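Local coordinates for glutathione-independent glyoxalase DJ-1 (Schizosaccharomyces pombe, PDB 4QYT) that converts methylglyoxal to D-lactate in one step without glutathione and helps protect the cell against reactive oxygen species, at the interface of chains A and B. Coordinates in Å, arbitrary orientation; residue numbers count along the deposited sequence, not the author numbering. Chains: chain A/B, Uncharacterized protein C22E12.03c.

Contact 1: the interface of chains A and B. Residues chain A 133-134, 162-166; chain B 191-192, 194.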
loop_
_atom_site.group_PDB
_atom_site.type_symbol
_atom_site.label_atom_id
_atom_site.label_comp_id
_atom_site.label_asym_id
_atom_site.label_seq_id
_atom_site.Cartn_x
_atom_site.Cartn_y
_atom_site.Cartn_z
ATOM N N HIS A 133 9.327 5.343 -13.090
ATOM C CA HIS A 133 10.261 5.571 -12.003
ATOM C C HIS A 133 11.517 6.224 -12.586
ATOM O O HIS A 133 11.918 5.870 -13.686
ATOM C CB HIS A 133 10.586 4.241 -11.318
ATOM C CG HIS A 133 11.256 4.410 -9.988
ATOM N ND1 HIS A 133 12.619 4.309 -9.830
ATOM C CD2 HIS A 133 10.775 4.820 -8.787
ATOM C CE1 HIS A 133 12.947 4.651 -8.598
ATOM N NE2 HIS A 133 11.842 4.924 -7.927
ATOM N N PRO A 134 12.060 7.249 -11.887
ATOM C CA PRO A 134 13.298 7.890 -12.363
ATOM C C PRO A 134 14.373 6.889 -12.766
ATOM O O PRO A 134 15.139 7.148 -13.687
ATOM C CB PRO A 134 13.733 8.724 -11.167
ATOM C CG PRO A 134 12.435 9.126 -10.552
ATOM C CD PRO A 134 11.546 7.910 -10.669
ATOM N N GLN A 162 4.891 7.301 -11.319
ATOM C CA GLN A 162 6.317 7.191 -11.035
ATOM C C GLN A 162 6.726 6.108 -10.034
ATOM O O GLN A 162 7.753 5.445 -10.232
ATOM C CB GLN A 162 6.837 8.539 -10.541
ATOM C CG GLN A 162 6.766 9.617 -11.623
ATOM C CD GLN A 162 7.461 10.890 -11.235
ATOM O OE1 GLN A 162 7.161 11.489 -10.204
ATOM N NE2 GLN A 162 8.411 11.318 -12.068
ATOM N N GLY A 163 6.058 5.975 -8.897
ATOM C CA GLY A 163 6.643 5.159 -7.849
ATOM C C GLY A 163 5.737 4.921 -6.686
ATOM O O GLY A 163 4.573 5.293 -6.704
ATOM N N PRO A 164 6.274 4.303 -5.632
ATOM C CA PRO A 164 5.409 4.014 -4.494
ATOM C C PRO A 164 4.763 5.243 -3.940
ATOM O O PRO A 164 3.607 5.208 -3.563
ATOM C CB PRO A 164 6.353 3.338 -3.488
ATOM C CG PRO A 164 7.561 3.019 -4.221
ATOM C CD PRO A 164 7.629 3.749 -5.492
ATOM N N GLY A 165 5.482 6.359 -3.921
ATOM C CA GLY A 165 4.909 7.605 -3.414
ATOM C C GLY A 165 3.764 8.162 -4.219
ATOM O O GLY A 165 3.015 8.970 -3.700
ATOM N N THR A 166 3.637 7.742 -5.478
ATOM C CA THR A 166 2.566 8.246 -6.342
ATOM C C THR A 166 1.477 7.198 -6.568
ATOM O O THR A 166 0.556 7.467 -7.351
ATOM C CB THR A 166 3.104 8.723 -7.688
ATOM O OG1 THR A 166 3.616 7.619 -8.428
ATOM C CG2 THR A 166 4.163 9.744 -7.508
ATOM N N LEU B 191 11.338 6.776 -3.394
ATOM C CA LEU B 191 9.891 6.604 -3.376
ATOM C C LEU B 191 9.171 7.405 -4.448
ATOM O O LEU B 191 8.020 7.120 -4.753
ATOM C CB LEU B 191 9.359 6.973 -2.012
ATOM C CG LEU B 191 9.916 6.152 -0.866
ATOM C CD1 LEU B 191 9.416 6.685 0.444
ATOM C CD2 LEU B 191 9.643 4.679 -0.998
ATOM N N SER B 192 9.834 8.407 -5.015
ATOM C CA SER B 192 9.194 9.359 -5.910
ATOM C C SER B 192 7.990 9.998 -5.229
ATOM O O SER B 192 6.902 10.091 -5.812
ATOM C CB SER B 192 8.789 8.714 -7.245
ATOM O OG SER B 192 9.940 8.409 -7.998
ATOM N N PRO B 194 5.436 12.772 -4.198
ATOM C CA PRO B 194 4.914 13.847 -5.036
ATOM C C PRO B 194 5.166 15.204 -4.440
ATOM O O PRO B 194 5.308 15.329 -3.232
ATOM C CB PRO B 194 3.418 13.521 -5.142
ATOM C CG PRO B 194 3.097 12.721 -3.935
ATOM C CD PRO B 194 4.345 11.977 -3.607
ATOM O OXT PRO B 194 5.056 16.194 -5.146
HETATM O O HOH W 1 6.464 12.123 -7.844
#

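Contact 2: the interface of chains A and B. Residues chain A 20, 24-25, 28, 55; chain B 17, 51, 53.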
loop_
_atom_site.group_PDB
_atom_site.type_symbol
_atom_site.label_atom_id
_atom_site.label_comp_id
_atom_site.label_asym_id
_atom_site.label_seq_id
_atom_site.Cartn_x
_atom_site.Cartn_y
_atom_site.Cartn_z
ATOM N N PHE A 20 0.683 -2.236 -5.632
ATOM C CA PHE A 20 -0.478 -3.124 -5.677
ATOM C C PHE A 20 -1.611 -2.583 -4.787
ATOM O O PHE A 20 -2.748 -2.465 -5.216
ATOM C CB PHE A 20 -0.078 -4.548 -5.245
ATOM C CG PHE A 20 -1.229 -5.539 -5.266
ATOM C CD1 PHE A 20 -2.190 -5.540 -4.240
ATOM C CD2 PHE A 20 -1.413 -6.396 -6.343
ATOM C CE1 PHE A 20 -3.276 -6.408 -4.271
ATOM C CE2 PHE A 20 -2.487 -7.246 -6.388
ATOM C CZ PHE A 20 -3.425 -7.227 -5.366
ATOM N N TRP A 24 -5.782 -1.239 -5.529
ATOM C CA TRP A 24 -6.674 -2.262 -4.954
ATOM C C TRP A 24 -7.658 -1.631 -3.971
ATOM O O TRP A 24 -8.879 -1.779 -4.071
ATOM C CB TRP A 24 -5.850 -3.337 -4.234
ATOM C CG TRP A 24 -6.684 -4.425 -3.653
ATOM C CD1 TRP A 24 -7.152 -4.458 -2.377
ATOM C CD2 TRP A 24 -7.229 -5.552 -4.315
ATOM N NE1 TRP A 24 -7.949 -5.536 -2.200
ATOM C CE2 TRP A 24 -8.002 -6.247 -3.361
ATOM C CE3 TRP A 24 -7.126 -6.072 -5.609
ATOM C CZ2 TRP A 24 -8.663 -7.436 -3.660
ATOM C CZ3 TRP A 24 -7.810 -7.249 -5.893
ATOM C CH2 TRP A 24 -8.543 -7.903 -4.918
ATOM N N GLY A 25 -7.117 -0.898 -3.002
ATOM C CA GLY A 25 -7.937 -0.329 -1.961
ATOM C C GLY A 25 -8.860 0.767 -2.455
ATOM O O GLY A 25 -9.959 0.948 -1.916
ATOM N N LYS A 28 -11.742 -0.996 -4.396
ATOM C CA LYS A 28 -12.623 -1.643 -3.426
ATOM C C LYS A 28 -13.506 -0.600 -2.721
ATOM O O LYS A 28 -14.724 -0.787 -2.549
ATOM C CB LYS A 28 -11.804 -2.446 -2.400
ATOM C CG LYS A 28 -11.328 -3.763 -2.958
ATOM C CD LYS A 28 -12.361 -4.838 -2.686
ATOM C CE LYS A 28 -11.968 -6.176 -3.237
ATOM N NZ LYS A 28 -12.972 -7.233 -2.884
ATOM N N MET A 55 1.163 -13.247 -0.519
ATOM C CA MET A 55 -0.268 -12.907 -0.787
ATOM C C MET A 55 -0.885 -13.913 -1.787
ATOM O O MET A 55 -0.257 -14.064 -2.838
ATOM C CB MET A 55 -0.376 -11.486 -1.398
ATOM C CG MET A 55 -1.770 -11.031 -1.804
ATOM S SD MET A 55 -1.748 -9.342 -2.475
ATOM C CE MET A 55 -1.157 -9.798 -4.064
ATOM N N GLU B 17 -4.995 -2.630 3.743
ATOM C CA GLU B 17 -3.858 -3.020 2.910
ATOM C C GLU B 17 -2.892 -1.863 2.672
ATOM O O GLU B 17 -1.672 -2.057 2.644
ATOM C CB GLU B 17 -4.360 -3.515 1.548
ATOM C CG GLU B 17 -5.163 -4.809 1.528
ATOM C CD GLU B 17 -6.652 -4.728 1.818
ATOM O OE1 GLU B 17 -7.126 -3.711 2.374
ATOM O OE2 GLU B 17 -7.342 -5.698 1.450
ATOM N N ARG B 51 -9.883 -4.984 2.740
ATOM C CA ARG B 51 -10.428 -4.961 1.389
ATOM C C ARG B 51 -10.132 -6.295 0.690
ATOM O O ARG B 51 -10.067 -6.363 -0.527
ATOM C CB ARG B 51 -9.930 -3.771 0.603
ATOM C CG ARG B 51 -10.161 -2.432 1.283
ATOM C CD ARG B 51 -11.608 -2.143 1.596
ATOM N NE ARG B 51 -11.741 -0.895 2.343
ATOM C CZ ARG B 51 -12.856 -0.186 2.421
ATOM N NH1 ARG B 51 -13.901 -0.519 1.666
ATOM N NH2 ARG B 51 -12.903 0.858 3.254
ATOM N N VAL B 53 -7.719 -8.679 0.583
ATOM C CA VAL B 53 -6.466 -9.362 0.324
ATOM C C VAL B 53 -6.274 -10.453 1.373
ATOM O O VAL B 53 -6.501 -10.235 2.560
ATOM C CB VAL B 53 -5.264 -8.379 0.336
ATOM C CG1 VAL B 53 -3.918 -9.111 0.500
ATOM C CG2 VAL B 53 -5.270 -7.549 -0.940
#

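Contact 1: the interface of chains A and B
A:Gly165 offers its amide N to the carbonyl O of B:Leu191 (2.8 Å), a backbone bond that ties the 3-10 turn A:164-166 to the C-terminal tail of the other subunit, where B:Ser192 takes positive phi and psi. Without a side chain, A:Gly165 lets the tail come up close, and the B:Pro194 ring brings CD to 3.3 Å from the A:Gly165 carbonyl O. A:Pro164 suits the start of this turn because its ring fixes phi; its CD also packs alongside the B:Leu191 carbonyl, and the two side chains cross at about a right angle.

B:Ser192 carries most of the remaining contact. With OG anti to its own carbonyl carbon (chi1 -70°), the small side chain reaches between A:Gln162 and the A:Pro134 ring: its CB touches CB of A:Gln162 at 3.8 Å, while OG points at the CD edge of the proline. The active-site A:His133 lies to one side, its CD2 3.8 Å from the same serine OG, a contact rather than a bond. CD of A:Pro134 also caps one face of the imidazole, toward its rim.

A:Thr166 both braces the turn and touches the tail: its methyl CG2 lies against the B:Ser192 carbonyl O, while OG1 donates to the carbonyl O of A:Gly163 and accepts from the A:Gly163 amide N in a nearly straight bond (3.0 Å, 169° at H), a double role that suits a hydroxyl. A water adds a further polar link between the subunits, the O of water 1 lying 2.5 Å from the amide oxygen OE1 of A:Gln162 and 2.9 Å from the carbonyl O of B:Ser192.

Contact 2: the interface of chains A and B
The indole NE1 of A:Trp24 donates across the interface to the carbonyl O of B:Arg51 at 2.8 Å. The N-H comes from above the carbonyl plane, about 50° out of it, and the oxygen is itself tilted 17° from the ring plane. CG of A:Trp24 lies anti to its backbone N, which carries the indole outward from its helix to the partner loop.

Behind that loop, the carboxylate OE2 of B:Glu17 accepts from the backbone N of B:Val53 nearly along the C-O axis (3.1 Å, 169° at H). A glutamate suits this place because its carboxylate can take the amides of B:Val53 and, weakly, B:Arg51, which probably helps present the loop to the other subunit.

The indole is sandwiched. On one face, CG2 of B:Val53 sits 3.9 Å from the centroid of the five-membered ring of A:Trp24 in a CH-pi contact, with CE1 of A:Phe20 beside it; on the opposite face lies CG of A:Lys28. A branched valine can serve two neighbours, and its CG1 packs against CG of A:Met55 at 3.7 Å. A:Lys28, bent at chi2, slides past B:Arg51 in the opposite sense, CB to CB at 3.8 Å, so here the two basic residues meet through their aliphatic stems.

A leucine in place of A:Trp24 has neither the N-H nor the flat face, and would probably leave the B:Arg51 carbonyl without a partner and a gap between B:Val53 and A:Lys28.

In the fold, helix A:17-29 presents A:Phe20, A:Trp24 and A:Lys28, strand A:54-56 supplies A:Met55, and the partner contributes its 51-53 loop, backed by B:Glu17 at the start of its own helix 17-29.

The centres of contact 1 and contact 2 lie about 19 Å apart on one two-fold symmetric interface, so each has a twin with the chains exchanged. They share no residues: contact 1 joins the chain end of one subunit to the 162-166 segment and to A:His133 and A:Pro134, whereas contact 2 is built around helix 17-29, which also carries the active-site A:Glu19. Contact 1 touches the active site at A:His133, while the centre of contact 2 lies about 9 Å from A:Glu19 but about 21 Å from A:His133. Dimer formation may help hold these surroundings in place, although the structure alone does not show this.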